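Local coordinates for protein formylmethanofuran--tetrahydromethanopterin formyltransferase (PDB 1M5S) that catalyses the reversible transfer of a formyl group from formylmethanofuran to tetrahydromethanopterin, a one-carbon step of methanogenesis from carbon dioxide, at residues I76-K80 with Y81-E85; Q114-V117 with G118-L121; T195-G199 with G200-S204. All blocks are in the same frame, centred on the assembly; numbering follows the deposited sequence.

Interaction 1 (I76-K80 with Y81-E85); sequences ICTFK and YEALE
The strand-to-helix turn at the end of strand 71-78 folds Thr78 back onto Leu84 in the first turn of helix 81-95. Thr78 meets the helix with both of its branches. Thr78 CG2 lies between its own backbone N and carbonyl carbon and comes to 3.4 Å from Leu84 CB, tighter than usual for two carbons. The same methyl, Thr78 CG2, sits 3.2 Å from Leu84 N, while Thr78 OG1, on the other branch, lies 3.6 Å from Ala83 CB. Lys80 is the N-cap residue, and its carbonyl opens the helical pattern: Leu84 N donates to Lys80 O over 3.2 Å, moderately bent at 146° and in the carbonyl plane. This turn reverses the chain, so that the short strand and helix axes run at 147° to each other. Leu84 carries CG anti to the backbone N (chi1 -167°), which sends the side chain back past Thr78 in the opposite direction. Leu84 CD1 then reaches 3.3 Å from Ile76 O and 4.0 Å from Ile76 CG2. Leu84 also packs on Lys19 and Ala21 of strand 12-26 and on Ala157 of strand 147-170, and Tyr81 makes cation-pi contacts with Lys19 and Lys113.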
ATOM      1  N   ILE A  76      15.297  14.170 -10.859  1.00 24.06           N
ATOM      2  CA  ILE A  76      15.752  15.141  -9.883  1.00 24.08           C
ATOM      3  C   ILE A  76      16.109  16.403 -10.658  1.00 29.10           C
ATOM      4  O   ILE A  76      16.716  16.328 -11.726  1.00 26.39           O
ATOM      5  CB  ILE A  76      16.970  14.612  -9.100  1.00 26.58           C
ATOM      6  CG1 ILE A  76      16.563  13.366  -8.297  1.00 22.56           C
ATOM      7  CG2 ILE A  76      17.497  15.682  -8.157  1.00 25.40           C
ATOM      8  CD1 ILE A  76      17.727  12.467  -7.878  1.00 27.01           C
ATOM      9  N   CYS A  77      15.531  17.518 -10.223  1.00 32.83           N
ATOM     10  CA  CYS A  77      15.517  18.757 -10.995  1.00 32.41           C
ATOM     11  C   CYS A  77      16.140  19.880 -10.182  1.00 32.52           C
ATOM     12  O   CYS A  77      15.930  19.977  -8.965  1.00 31.45           O
ATOM     13  CB  CYS A  77      14.080  19.157 -11.354  1.00 29.47           C
ATOM     14  SG  CYS A  77      13.078  17.886 -12.170  1.00 30.97           S
ATOM     15  N   THR A  78      16.788  20.804 -10.880  1.00 32.26           N
ATOM     16  CA  THR A  78      17.398  21.945 -10.216  1.00 26.45           C
ATOM     17  C   THR A  78      17.764  23.014 -11.262  1.00 27.46           C
ATOM     18  O   THR A  78      17.822  22.725 -12.466  1.00 22.89           O
ATOM     19  CB  THR A  78      18.633  21.467  -9.407  1.00 32.95           C
ATOM     20  OG1 THR A  78      18.836  22.317  -8.273  1.00 48.39           O
ATOM     21  CG2 THR A  78      19.859  21.444 -10.276  1.00 21.77           C
ATOM     22  N   PHE A  79      17.861  24.269 -10.829  1.00 29.32           N
ATOM     23  CA  PHE A  79      18.094  25.364 -11.772  1.00 38.32           C
ATOM     24  C   PHE A  79      19.454  25.305 -12.457  1.00 38.57           C
ATOM     25  O   PHE A  79      19.525  25.319 -13.683  1.00 37.54           O
ATOM     26  CB  PHE A  79      17.899  26.721 -11.089  1.00 43.81           C
ATOM     27  CG  PHE A  79      16.464  27.165 -11.039  1.00 52.57           C
ATOM     28  CD1 PHE A  79      15.597  26.865 -12.090  1.00 53.03           C
ATOM     29  CD2 PHE A  79      15.960  27.823  -9.919  1.00 54.04           C
ATOM     30  CE1 PHE A  79      14.244  27.204 -12.028  1.00 56.26           C
ATOM     31  CE2 PHE A  79      14.607  28.171  -9.843  1.00 55.22           C
ATOM     32  CZ  PHE A  79      13.747  27.858 -10.902  1.00 57.10           C
ATOM     33  N   LYS A  80      20.514  25.126 -11.674  1.00 44.66           N
ATOM     34  CA  LYS A  80      21.868  25.047 -12.219  1.00 44.45           C
ATOM     35  C   LYS A  80      22.417  23.616 -12.258  1.00 46.39           C
ATOM     36  O   LYS A  80      22.230  22.857 -11.312  1.00 49.91           O
ATOM     37  CB  LYS A  80      22.800  25.940 -11.400  1.00 50.11           C
ATOM     38  CG  LYS A  80      22.872  27.372 -11.907  1.00 56.54           C
ATOM     39  CD  LYS A  80      22.384  28.372 -10.870  1.00 63.82           C
ATOM     40  CE  LYS A  80      22.368  29.779 -11.451  1.00 63.96           C
ATOM     41  NZ  LYS A  80      21.633  29.830 -12.753  1.00 65.18           N
ATOM     42  N   TYR A  81      23.145  23.281 -13.327  1.00 42.86           N
ATOM     43  CA  TYR A  81      23.773  21.964 -13.495  1.00 41.59           C
ATOM     44  C   TYR A  81      24.725  21.564 -12.360  1.00 45.86           C
ATOM     45  O   TYR A  81      24.948  20.375 -12.126  1.00 44.70           O
ATOM     46  CB  TYR A  81      24.553  21.908 -14.811  1.00 43.73           C
ATOM     47  CG  TYR A  81      23.778  21.410 -16.014  1.00 44.47           C
ATOM     48  CD1 TYR A  81      22.762  20.462 -15.884  1.00 39.60           C
ATOM     49  CD2 TYR A  81      24.105  21.851 -17.294  1.00 46.14           C
ATOM     50  CE1 TYR A  81      22.090  19.963 -17.015  1.00 37.74           C
ATOM     51  CE2 TYR A  81      23.444  21.368 -18.423  1.00 46.68           C
ATOM     52  CZ  TYR A  81      22.440  20.426 -18.280  1.00 47.53           C
ATOM     53  OH  TYR A  81      21.806  19.947 -19.406  1.00 42.46           O
ATOM     54  N   GLU A  82      25.376  22.553 -11.751  1.00 45.16           N
ATOM     55  CA  GLU A  82      26.280  22.325 -10.624  1.00 44.58           C
ATOM     56  C   GLU A  82      25.521  21.771  -9.421  1.00 44.25           C
ATOM     57  O   GLU A  82      25.970  20.824  -8.768  1.00 36.99           O
ATOM     58  CB  GLU A  82      26.975  23.638 -10.239  1.00 56.20           C
ATOM     59  CG  GLU A  82      27.732  23.608  -8.906  1.00 67.72           C
ATOM     60  CD  GLU A  82      28.193  24.993  -8.455  1.00 78.73           C
ATOM     61  OE1 GLU A  82      28.805  25.718  -9.272  1.00 81.85           O
ATOM     62  OE2 GLU A  82      27.951  25.354  -7.281  1.00 80.30           O
ATOM     63  N   ALA A  83      24.382  22.388  -9.124  1.00 36.77           N
ATOM     64  CA  ALA A  83      23.528  21.960  -8.024  1.00 40.08           C
ATOM     65  C   ALA A  83      22.962  20.554  -8.242  1.00 34.24           C
ATOM     66  O   ALA A  83      22.828  19.784  -7.293  1.00 42.26           O
ATOM     67  CB  ALA A  83      22.394  22.963  -7.831  1.00 39.52           C
ATOM     68  N   LEU A  84      22.691  20.209  -9.498  1.00 33.50           N
ATOM     69  CA  LEU A  84      22.121  18.913  -9.858  1.00 32.76           C
ATOM     70  C   LEU A  84      23.053  17.743  -9.548  1.00 39.63           C
ATOM     71  O   LEU A  84      22.640  16.776  -8.908  1.00 34.76           O
ATOM     72  CB  LEU A  84      21.753  18.893 -11.344  1.00 34.18           C
ATOM     73  CG  LEU A  84      20.864  17.728 -11.785  1.00 44.18           C
ATOM     74  CD1 LEU A  84      19.643  17.661 -10.874  1.00 40.50           C
ATOM     75  CD2 LEU A  84      20.449  17.893 -13.239  1.00 33.44           C
ATOM     76  N   GLU A  85      24.292  17.817 -10.035  1.00 39.72           N
ATOM     77  CA  GLU A  85      25.317  16.820  -9.734  1.00 40.10           C
ATOM     78  C   GLU A  85      25.438  16.630  -8.230  1.00 38.59           C
ATOM     79  O   GLU A  85      25.513  15.506  -7.744  1.00 38.40           O
ATOM     80  CB  GLU A  85      26.673  17.252 -10.314  1.00 49.12           C
ATOM     81  CG  GLU A  85      27.849  16.337  -9.944  1.00 52.88           C
ATOM     82  CD  GLU A  85      29.028  16.450 -10.906  1.00 60.81           C
ATOM     83  OE1 GLU A  85      29.471  17.585 -11.185  1.00 60.20           O
ATOM     84  OE2 GLU A  85      29.524  15.400 -11.372  1.00 61.68           O
TER

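Interaction 2 (Q114-V117 with G118-L121); sequences QDNV and GFKL. Unlike the reference sequence in segment 114-117: Asp115 (reference Phe).
Asn116 lays its side-chain amide alongside Phe119 and across Lys120, three and four residues further on, in the first turn of helix 117-122. With chi1 at 70°, CG is tucked between the backbone N and the carbonyl carbon, which brings the amide against the side chains of Phe119 and Lys120. Asn116 occupies the N-cap position, yet its side chain makes no capping bond; its two ends pack instead. Asn116 ND2 approaches Phe119 CD1 to 3.5 Å. Phe119 CG, anti to its backbone N, directs the phenylalanine the same way as Asn116, and the amide and ring planes are nearly parallel, 11° apart. OD1 faces the lysine chain, which passes at roughly a right angle, with Lys120 CD 3.4 Å from Asn116 OD1.

Behind these side-chain contacts, the backbone takes up the regular i to i+4 pattern. Lys120 N donates to Asn116 O at 3.1 Å and 151°, in the carbonyl plane. Leu121 N donates to Val117 O at 2.8 Å, with the donor close to the line of the carbonyl bond. The branches of Val117 and Leu121 run side by side, with Val117 CG1 3.9 Å from Leu121 CD1. Asn116 is itself the centre of an inverse gamma turn, closed by a weak bond from Val117 N to Asp115 O, and this makes the bend from strand to helix. Val117 faces Ile155 of strand 147-170, Leu121 and Lys120 rest on Ile92 and Leu89 of helix 81-95, and strand 113-115 pairs with strand 147-170 through Asp115 and Ile155.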
ATOM      1  N   GLN A 114      26.371  14.586 -18.863  1.00 38.67           N
ATOM      2  CA  GLN A 114      26.509  13.366 -18.061  1.00 39.60           C
ATOM      3  C   GLN A 114      27.293  13.645 -16.781  1.00 43.24           C
ATOM      4  O   GLN A 114      28.422  14.141 -16.828  1.00 43.04           O
ATOM      5  CB  GLN A 114      27.240  12.273 -18.847  1.00 34.95           C
ATOM      6  CG  GLN A 114      26.514  11.758 -20.072  1.00 30.34           C
ATOM      7  CD  GLN A 114      25.346  10.857 -19.735  1.00 43.30           C
ATOM      8  OE1 GLN A 114      25.203  10.403 -18.599  1.00 32.18           O
ATOM      9  NE2 GLN A 114      24.507  10.582 -20.729  1.00 34.84           N
ATOM     10  N   ASP A 115      26.693  13.332 -15.639  1.00 37.65           N
ATOM     11  CA  ASP A 115      27.386  13.436 -14.363  1.00 38.93           C
ATOM     12  C   ASP A 115      27.894  12.043 -13.982  1.00 45.16           C
ATOM     13  O   ASP A 115      27.179  11.054 -14.151  1.00 41.52           O
ATOM     14  CB  ASP A 115      26.437  13.981 -13.291  1.00 44.19           C
ATOM     15  CG  ASP A 115      25.940  15.389 -13.605  1.00 49.76           C
ATOM     16  OD1 ASP A 115      24.762  15.543 -13.999  1.00 50.05           O
ATOM     17  OD2 ASP A 115      26.720  16.350 -13.441  1.00 58.22           O
ATOM     18  N   ASN A 116      29.157  11.947 -13.573  1.00 38.87           N
ATOM     19  CA  ASN A 116      29.777  10.641 -13.331  1.00 36.88           C
ATOM     20  C   ASN A 116      29.532  10.126 -11.911  1.00 37.01           C
ATOM     21  O   ASN A 116      30.441   9.619 -11.250  1.00 34.38           O
ATOM     22  CB  ASN A 116      31.283  10.689 -13.657  1.00 36.08           C
ATOM     23  CG  ASN A 116      32.090  11.531 -12.664  1.00 30.32           C
ATOM     24  OD1 ASN A 116      31.554  12.394 -11.953  1.00 37.10           O
ATOM     25  ND2 ASN A 116      33.395  11.268 -12.609  1.00 37.67           N
ATOM     26  N   VAL A 117      28.259  10.130 -11.519  1.00 32.86           N
ATOM     27  CA  VAL A 117      27.824   9.764 -10.174  1.00 27.19           C
ATOM     28  C   VAL A 117      28.327   8.382  -9.727  1.00 24.68           C
ATOM     29  O   VAL A 117      28.841   8.236  -8.621  1.00 28.22           O
ATOM     30  CB  VAL A 117      26.275   9.805 -10.086  1.00 35.44           C
ATOM     31  CG1 VAL A 117      25.808   9.557  -8.657  1.00 30.62           C
ATOM     32  CG2 VAL A 117      25.770  11.150 -10.586  1.00 29.31           C
ATOM     33  N   GLY A 118      28.231   7.394 -10.612  1.00 24.73           N
ATOM     34  CA  GLY A 118      28.672   6.051 -10.281  1.00 29.24           C
ATOM     35  C   GLY A 118      30.163   5.965  -9.995  1.00 36.89           C
ATOM     36  O   GLY A 118      30.595   5.219  -9.114  1.00 31.05           O
ATOM     37  N   PHE A 119      30.958   6.694 -10.773  1.00 36.56           N
ATOM     38  CA  PHE A 119      32.396   6.774 -10.543  1.00 27.79           C
ATOM     39  C   PHE A 119      32.649   7.384  -9.170  1.00 27.29           C
ATOM     40  O   PHE A 119      33.475   6.891  -8.408  1.00 31.29           O
ATOM     41  CB  PHE A 119      33.065   7.624 -11.636  1.00 38.39           C
ATOM     42  CG  PHE A 119      34.544   7.840 -11.425  1.00 33.22           C
ATOM     43  CD1 PHE A 119      35.002   8.913 -10.662  1.00 36.31           C
ATOM     44  CD2 PHE A 119      35.476   6.952 -11.955  1.00 44.37           C
ATOM     45  CE1 PHE A 119      36.366   9.096 -10.420  1.00 41.69           C
ATOM     46  CE2 PHE A 119      36.845   7.122 -11.721  1.00 37.59           C
ATOM     47  CZ  PHE A 119      37.287   8.197 -10.949  1.00 35.61           C
ATOM     48  N   LYS A 120      31.882   8.413  -8.831  1.00 28.23           N
ATOM     49  CA  LYS A 120      32.090   9.139  -7.589  1.00 23.86           C
ATOM     50  C   LYS A 120      31.644   8.332  -6.378  1.00 33.21           C
ATOM     51  O   LYS A 120      32.212   8.464  -5.297  1.00 28.28           O
ATOM     52  CB  LYS A 120      31.350  10.479  -7.631  1.00 32.32           C
ATOM     53  CG  LYS A 120      31.962  11.489  -8.591  1.00 35.29           C
ATOM     54  CD  LYS A 120      31.180  12.790  -8.586  1.00 44.64           C
ATOM     55  CE  LYS A 120      32.099  14.001  -8.644  1.00 48.82           C
ATOM     56  NZ  LYS A 120      31.423  15.219  -8.116  1.00 51.61           N
ATOM     57  N   LEU A 121      30.646   7.476  -6.569  1.00 29.66           N
ATOM     58  CA  LEU A 121      30.101   6.675  -5.472  1.00 30.97           C
ATOM     59  C   LEU A 121      30.966   5.458  -5.146  1.00 30.65           C
ATOM     60  O   LEU A 121      31.023   5.033  -3.990  1.00 31.19           O
ATOM     61  CB  LEU A 121      28.670   6.217  -5.805  1.00 30.52           C
ATOM     62  CG  LEU A 121      27.559   7.272  -5.759  1.00 30.96           C
ATOM     63  CD1 LEU A 121      26.232   6.641  -6.132  1.00 31.02           C
ATOM     64  CD2 LEU A 121      27.485   7.887  -4.370  1.00 31.02           C
TER

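Interaction 3 (T195-G199 with G200-S204); sequences TPFPG and GIVAS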
ATOM      1  N   THR A 195       5.452  14.797 -10.805  1.00 21.81           N
ATOM      2  CA  THR A 195       4.616  15.740 -10.091  1.00 17.87           C
ATOM      3  C   THR A 195       5.171  15.905  -8.674  1.00 26.56           C
ATOM      4  O   THR A 195       4.927  15.072  -7.803  1.00 25.78           O
ATOM      5  CB  THR A 195       3.137  15.247 -10.041  1.00 24.65           C
ATOM      6  OG1 THR A 195       3.087  13.918  -9.511  1.00 21.85           O
ATOM      7  CG2 THR A 195       2.514  15.241 -11.441  1.00 20.04           C
ATOM      8  N   PRO A 196       6.025  16.924  -8.459  1.00 25.94           N
ATOM      9  CA  PRO A 196       6.955  16.911  -7.324  1.00 25.64           C
ATOM     10  C   PRO A 196       6.349  17.211  -5.949  1.00 22.07           C
ATOM     11  O   PRO A 196       7.007  17.024  -4.922  1.00 19.48           O
ATOM     12  CB  PRO A 196       8.006  17.955  -7.720  1.00 29.27           C
ATOM     13  CG  PRO A 196       7.271  18.878  -8.629  1.00 24.00           C
ATOM     14  CD  PRO A 196       6.391  17.968  -9.434  1.00 20.11           C
ATOM     15  N   PHE A 197       5.124  17.725  -5.912  1.00 17.61           N
ATOM     16  CA  PHE A 197       4.533  18.120  -4.636  1.00 17.27           C
ATOM     17  C   PHE A 197       4.062  16.909  -3.825  1.00 24.12           C
ATOM     18  O   PHE A 197       4.165  15.782  -4.301  1.00 20.41           O
ATOM     19  CB  PHE A 197       3.399  19.118  -4.877  1.00 20.61           C
ATOM     20  CG  PHE A 197       3.828  20.553  -4.722  1.00 24.46           C
ATOM     21  CD1 PHE A 197       4.673  21.144  -5.660  1.00 32.99           C
ATOM     22  CD2 PHE A 197       3.478  21.278  -3.586  1.00 25.11           C
ATOM     23  CE1 PHE A 197       5.170  22.430  -5.461  1.00 25.78           C
ATOM     24  CE2 PHE A 197       3.970  22.563  -3.379  1.00 35.48           C
ATOM     25  CZ  PHE A 197       4.820  23.139  -4.317  1.00 29.53           C
ATOM     26  N   PRO A 198       3.708  17.103  -2.538  1.00 21.33           N
ATOM     27  CA  PRO A 198       3.368  15.949  -1.691  1.00 24.75           C
ATOM     28  C   PRO A 198       2.190  15.141  -2.227  1.00 24.20           C
ATOM     29  O   PRO A 198       1.066  15.637  -2.300  1.00 24.71           O
ATOM     30  CB  PRO A 198       3.047  16.581  -0.341  1.00 28.52           C
ATOM     31  CG  PRO A 198       3.821  17.877  -0.353  1.00 25.22           C
ATOM     32  CD  PRO A 198       3.682  18.356  -1.762  1.00 25.54           C
ATOM     33  N   GLY A 199       2.463  13.892  -2.598  1.00 28.25           N
ATOM     34  CA  GLY A 199       1.463  13.071  -3.262  1.00 19.49           C
ATOM     35  C   GLY A 199       1.186  13.542  -4.677  1.00 21.44           C
ATOM     36  O   GLY A 199       0.204  13.129  -5.293  1.00 21.94           O
ATOM     37  N   GLY A 200       2.060  14.407  -5.188  1.00 18.03           N
ATOM     38  CA  GLY A 200       1.879  14.985  -6.506  1.00 18.71           C
ATOM     39  C   GLY A 200       0.983  16.211  -6.510  1.00 21.93           C
ATOM     40  O   GLY A 200       0.681  16.760  -7.572  1.00 21.86           O
ATOM     41  N   ILE A 201       0.570  16.652  -5.325  1.00 18.53           N
ATOM     42  CA  ILE A 201      -0.548  17.589  -5.203  1.00 22.08           C
ATOM     43  C   ILE A 201      -0.217  18.849  -4.392  1.00 21.09           C
ATOM     44  O   ILE A 201       0.259  18.770  -3.257  1.00 20.47           O
ATOM     45  CB  ILE A 201      -1.796  16.883  -4.589  1.00 20.91           C
ATOM     46  CG1 ILE A 201      -2.216  15.700  -5.468  1.00 19.08           C
ATOM     47  CG2 ILE A 201      -2.956  17.868  -4.468  1.00 20.94           C
ATOM     48  CD1 ILE A 201      -3.137  14.709  -4.779  1.00 17.55           C
ATOM     49  N   VAL A 202      -0.498  20.007  -4.985  1.00 23.72           N
ATOM     50  CA  VAL A 202      -0.299  21.297  -4.329  1.00 24.28           C
ATOM     51  C   VAL A 202      -1.560  21.687  -3.569  1.00 21.97           C
ATOM     52  O   VAL A 202      -2.592  21.951  -4.171  1.00 22.85           O
ATOM     53  CB  VAL A 202       0.011  22.403  -5.370  1.00 28.83           C
ATOM     54  CG1 VAL A 202       0.387  23.705  -4.676  1.00 27.48           C
ATOM     55  CG2 VAL A 202       1.117  21.946  -6.301  1.00 27.56           C
ATOM     56  N   ALA A 203      -1.477  21.729  -2.247  1.00 22.55           N
ATOM     57  CA  ALA A 203      -2.603  22.168  -1.436  1.00 23.19           C
ATOM     58  C   ALA A 203      -2.586  23.683  -1.219  1.00 29.16           C
ATOM     59  O   ALA A 203      -3.615  24.288  -0.920  1.00 25.04           O
ATOM     60  CB  ALA A 203      -2.580  21.460  -0.101  1.00 22.88           C
ATOM     61  N   SER A 204      -1.421  24.293  -1.403  1.00 24.32           N
ATOM     62  CA  SER A 204      -1.210  25.681  -1.010  1.00 33.75           C
ATOM     63  C   SER A 204      -1.448  26.688  -2.136  1.00 29.27           C
ATOM     64  O   SER A 204      -2.330  27.544  -2.032  1.00 31.93           O
ATOM     65  CB  SER A 204       0.201  25.858  -0.430  1.00 27.50           C
ATOM     66  OG  SER A 204       1.195  25.352  -1.306  1.00 25.62           O
TER
HETATM   67  O   HOH W   1       2.941  18.299  -8.146  1.00 25.26           O
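Phe197 and Val202 meet across a tight pair of overlapping turns in the loop between strands 193-194 and 243-251 of the FTR proximal lobe, packed on strand 243-251 and helix 173-187. Phe197 CB lies 3.6 Å from Ile201 O. Phe197 CG is 3.4 Å from Val202 CG2, and CD1 and CD2 are about equally far from the same methyl. Val202 CG1 is anti to the backbone N (chi1 -173°), leaving CG2 beside that N and over one ring face in a CH-pi contact, 3.7 Å from the Phe197 centroid and 21° off its normal. Farther out, Phe197 CE1 only just nears Val202 CG2, at 4.2 Å, and Phe197 CE2 meets Val202 CG1 at 4.0 Å. The backbone itself supplies the bend. Gly200 N donates to Phe197 O at 2.7 Å, closing a type II turn through Pro198 and Gly199; Ile201 N donates to Pro198 O at 3.2 Å, closing a type I' turn through Gly199 and Gly200. Both donors stand well above the carbonyl plane. Both glycines have positive phi, and Gly199 O and Thr195 OG1 crowd Gly200 CA. A water accepts from Phe197 N and donates weakly to Gly200 O. Phe197 packs on Thr98 of the second subunit, and Ile201 on Trp32 of that subunit. Backbone bonds and a water thus give several polar groups of the loop partners, while its apolar side chains serve both fold and subunit interface.

In the fold
Interactions 1 and 2 are two versions of one task, the passage from strand to helix, and both are partly buried. They touch one another: Glu85 of helix 81-95 packs on Asp115 and Asn116, and its carboxylate comes near the Lys120 amine, too far for more than a weak attraction. Both also lean on strand 147-170. Interaction 1 packs mostly methyl groups at the turn, whereas interaction 2 has a polar outer end and an apolar inner one. Interaction 3 lies apart, about 20 and 30 Å centre to centre from the other two. Buried, without regular helix or strand, it relies on glycine-containing turns, water and an aromatic face, and it alone of the three meets another subunit.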